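PDB 3ZOU: farnesyl pyrophosphate synthase from Pseudomonas aeruginosa, which catalyses the chain elongation of geranyl diphosphate with isopentenyl diphosphate to farnesyl diphosphate, a magnesium-dependent step of isoprenoid synthesis. Local coordinates for residues M89-L94 with T101-D106. Sequence-based numbering, arbitrary orientation.
Sequences MDDDDL and THRAFD. With MG (magnesium ion), chain D; MG (magnesium ion), chain C; GPP (geranyl diphosphate), chain E.
The loop that completes the first aspartate-rich motif of this prenyl transferase, of DDxxxxD form, is tied by Asp93 to Arg103 on the short helix 101-104. Arg103 approaches side-on, and both its NE and its NH2 donate to one oxygen, Asp93 OD1, at 3.0 and 2.8 Å. That oxygen lies near the guanidinium plane, yet the two flat groups are turned 49° apart, and both nitrogens come from the same face of the carboxylate. A bend at chi2 (-54°) folds the arginine back here. Asp91 OD1, 4.3 Å from Arg103 NH2 but well out of the guanidinium plane, probably adds only charge attraction, though water 4 joins these atoms. His102 brings CE1 to 3.1 Å from Asp92 O, while its NE2 meets water 3 in the ring plane at 2.7 Å; the same water reaches Asp91 OD1 and Asp93 OD1. At the loop's other end Asp90 OD2 bridges both magnesium ions, which Asp84 and the diphosphate also bind, and Asp92 OD2 accepts from water 5, held by one of them, at 2.5 Å. Thus Asp92 belongs to that ion's second shell, whereas the direct Asp93-Arg103 ion pair, on the surface, probably helps fix the loop beyond.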
loop_
_atom_site.group_PDB
_atom_site.type_symbol
_atom_site.label_atom_id
_atom_site.label_comp_id
_atom_site.label_asym_id
_atom_site.label_seq_id
_atom_site.Cartn_x
_atom_site.Cartn_y
_atom_site.Cartn_z
ATOM N N MET A 89 13.677 -8.682 -10.621
ATOM C CA MET A 89 13.630 -9.556 -9.467
ATOM C C MET A 89 13.852 -10.960 -9.966
ATOM O O MET A 89 14.978 -11.293 -10.317
ATOM C CB MET A 89 12.270 -9.437 -8.734
ATOM C CG MET A 89 12.008 -8.010 -8.322
ATOM S SD MET A 89 12.068 -7.789 -6.536
ATOM C CE MET A 89 10.856 -6.476 -6.628
ATOM N N ASP A 90 12.827 -11.818 -9.993
ATOM C CA ASP A 90 13.090 -13.228 -10.422
ATOM C C ASP A 90 13.029 -13.465 -11.936
ATOM O O ASP A 90 13.428 -14.539 -12.417
ATOM C CB ASP A 90 12.203 -14.192 -9.675
ATOM C CG ASP A 90 12.600 -14.314 -8.251
ATOM O OD1 ASP A 90 13.737 -13.888 -7.866
ATOM O OD2 ASP A 90 11.756 -14.826 -7.498
ATOM N N ASP A 91 12.500 -12.502 -12.688
ATOM C CA ASP A 91 12.422 -12.583 -14.153
ATOM C C ASP A 91 11.778 -13.884 -14.608
ATOM O O ASP A 91 12.356 -14.699 -15.373
ATOM C CB ASP A 91 13.844 -12.402 -14.747
ATOM C CG ASP A 91 13.845 -12.107 -16.246
ATOM O OD1 ASP A 91 12.839 -11.761 -16.859
ATOM O OD2 ASP A 91 14.973 -12.211 -16.824
ATOM N N ASP A 92 10.569 -14.137 -14.105
ATOM C CA ASP A 92 9.858 -15.316 -14.466
ATOM C C ASP A 92 8.834 -15.074 -15.555
ATOM O O ASP A 92 8.015 -14.158 -15.454
ATOM C CB ASP A 92 9.230 -15.954 -13.231
ATOM C CG ASP A 92 10.198 -16.942 -12.542
ATOM O OD1 ASP A 92 10.771 -17.757 -13.256
ATOM O OD2 ASP A 92 10.426 -16.815 -11.341
ATOM N N ASP A 93 8.888 -15.889 -16.608
ATOM C CA ASP A 93 7.895 -15.869 -17.680
ATOM C C ASP A 93 6.581 -16.522 -17.297
ATOM O O ASP A 93 5.537 -16.283 -17.893
ATOM C CB ASP A 93 8.477 -16.594 -18.882
ATOM C CG ASP A 93 9.657 -15.866 -19.514
ATOM O OD1 ASP A 93 9.911 -14.678 -19.286
ATOM O OD2 ASP A 93 10.333 -16.540 -20.381
ATOM N N LEU A 94 6.670 -17.440 -16.331
ATOM C CA LEU A 94 5.548 -18.247 -15.905
ATOM C C LEU A 94 5.349 -18.252 -14.387
ATOM O O LEU A 94 6.298 -18.087 -13.623
ATOM C CB LEU A 94 5.778 -19.701 -16.309
ATOM C CG LEU A 94 5.969 -19.925 -17.813
ATOM C CD1 LEU A 94 6.515 -21.351 -17.977
ATOM C CD2 LEU A 94 4.632 -19.737 -18.517
ATOM N N THR A 101 2.163 -11.632 -15.249
ATOM C CA THR A 101 1.422 -10.462 -15.657
ATOM C C THR A 101 2.205 -9.557 -16.575
ATOM O O THR A 101 1.607 -8.983 -17.486
ATOM C CB THR A 101 0.978 -9.701 -14.371
ATOM O OG1 THR A 101 0.203 -10.620 -13.565
ATOM C CG2 THR A 101 0.106 -8.490 -14.696
ATOM N N HIS A 102 3.530 -9.479 -16.399
ATOM C CA HIS A 102 4.310 -8.584 -17.233
ATOM C C HIS A 102 4.423 -9.121 -18.711
ATOM O O HIS A 102 4.768 -8.382 -19.609
ATOM C CB HIS A 102 5.658 -8.209 -16.653
ATOM C CG HIS A 102 6.587 -9.349 -16.440
ATOM N ND1 HIS A 102 6.520 -10.177 -15.355
ATOM C CD2 HIS A 102 7.618 -9.794 -17.204
ATOM C CE1 HIS A 102 7.471 -11.106 -15.455
ATOM N NE2 HIS A 102 8.145 -10.889 -16.574
ATOM N N ARG A 103 4.259 -10.407 -18.854
ATOM C CA ARG A 103 4.208 -11.058 -20.172
ATOM C C ARG A 103 2.855 -10.993 -20.803
ATOM O O ARG A 103 2.769 -10.764 -22.023
ATOM C CB ARG A 103 4.673 -12.511 -20.060
ATOM C CG ARG A 103 6.140 -12.701 -19.712
ATOM C CD ARG A 103 7.039 -11.964 -20.638
ATOM N NE ARG A 103 8.426 -12.415 -20.488
ATOM C CZ ARG A 103 9.512 -11.664 -20.618
ATOM N NH1 ARG A 103 9.427 -10.383 -20.915
ATOM N NH2 ARG A 103 10.705 -12.244 -20.523
ATOM N N ALA A 104 1.786 -11.285 -20.068
ATOM C CA ALA A 104 0.435 -11.164 -20.543
ATOM C C ALA A 104 0.026 -9.719 -20.947
ATOM O O ALA A 104 -0.776 -9.499 -21.888
ATOM C CB ALA A 104 -0.545 -11.728 -19.527
ATOM N N PHE A 105 0.556 -8.748 -20.216
ATOM C CA PHE A 105 0.276 -7.369 -20.464
ATOM C C PHE A 105 1.574 -6.729 -20.831
ATOM O O PHE A 105 2.014 -6.850 -21.976
ATOM C CB PHE A 105 -0.461 -6.728 -19.228
ATOM C CG PHE A 105 -1.815 -7.277 -18.983
ATOM C CD1 PHE A 105 -1.913 -8.418 -18.276
ATOM C CD2 PHE A 105 -2.988 -6.680 -19.481
ATOM C CE1 PHE A 105 -3.128 -9.023 -18.087
ATOM C CE2 PHE A 105 -4.240 -7.239 -19.232
ATOM C CZ PHE A 105 -4.291 -8.444 -18.553
ATOM N N ASP A 106 2.206 -6.059 -19.939
ATOM C CA ASP A 106 3.481 -5.403 -20.162
ATOM C C ASP A 106 4.028 -5.055 -18.787
ATOM O O ASP A 106 3.323 -5.170 -17.765
ATOM C CB ASP A 106 3.392 -4.146 -21.036
ATOM C CG ASP A 106 2.363 -3.144 -20.560
ATOM O OD1 ASP A 106 2.648 -2.440 -19.578
ATOM O OD2 ASP A 106 1.252 -3.122 -21.109
HETATM MG MG MG D . 10.096 -15.897 -7.444
HETATM MG MG MG C . 11.871 -14.364 -5.425
HETATM C C1 GPP E . 8.071 -15.312 -3.693
HETATM O O1 GPP E . 9.288 -15.974 -3.265
HETATM C C2 GPP E . 8.043 -13.921 -3.154
HETATM C C3 GPP E . 7.505 -13.611 -1.949
HETATM C C4 GPP E . 6.788 -14.675 -1.223
HETATM C C5 GPP E . 7.452 -12.242 -1.436
HETATM C C6 GPP E . 7.703 -11.241 -2.583
HETATM C C7 GPP E . 7.809 -9.915 -1.982
HETATM C C8 GPP E . 7.865 -8.747 -2.606
HETATM C C9 GPP E . 7.794 -8.470 -4.118
HETATM C C10 GPP E . 7.993 -7.695 -1.550
HETATM P PA GPP E . 10.109 -16.859 -4.318
HETATM O O1A GPP E . 10.623 -15.941 -5.460
HETATM O O2A GPP E . 11.189 -17.540 -3.500
HETATM O O3A GPP E . 8.981 -17.941 -4.690
HETATM P PB GPP E . 8.288 -18.252 -6.117
HETATM O O1B GPP E . 8.777 -17.150 -7.047
HETATM O O2B GPP E . 8.784 -19.619 -6.545
HETATM O O3B GPP E . 6.818 -18.177 -5.710
HETATM O O HOH W 1 13.593 -15.582 -5.120
HETATM O O HOH W 2 13.294 -12.788 -5.670
HETATM O O HOH W 3 10.219 -12.583 -17.198
HETATM O O HOH W 4 12.961 -10.675 -19.369
HETATM O O HOH W 5 9.424 -15.607 -9.385
HETATM O O HOH W 6 11.306 -17.423 -8.108
HETATM O O HOH W 7 12.679 -14.666 -20.741
HETATM O O HOH W 8 11.807 -14.075 -3.222
#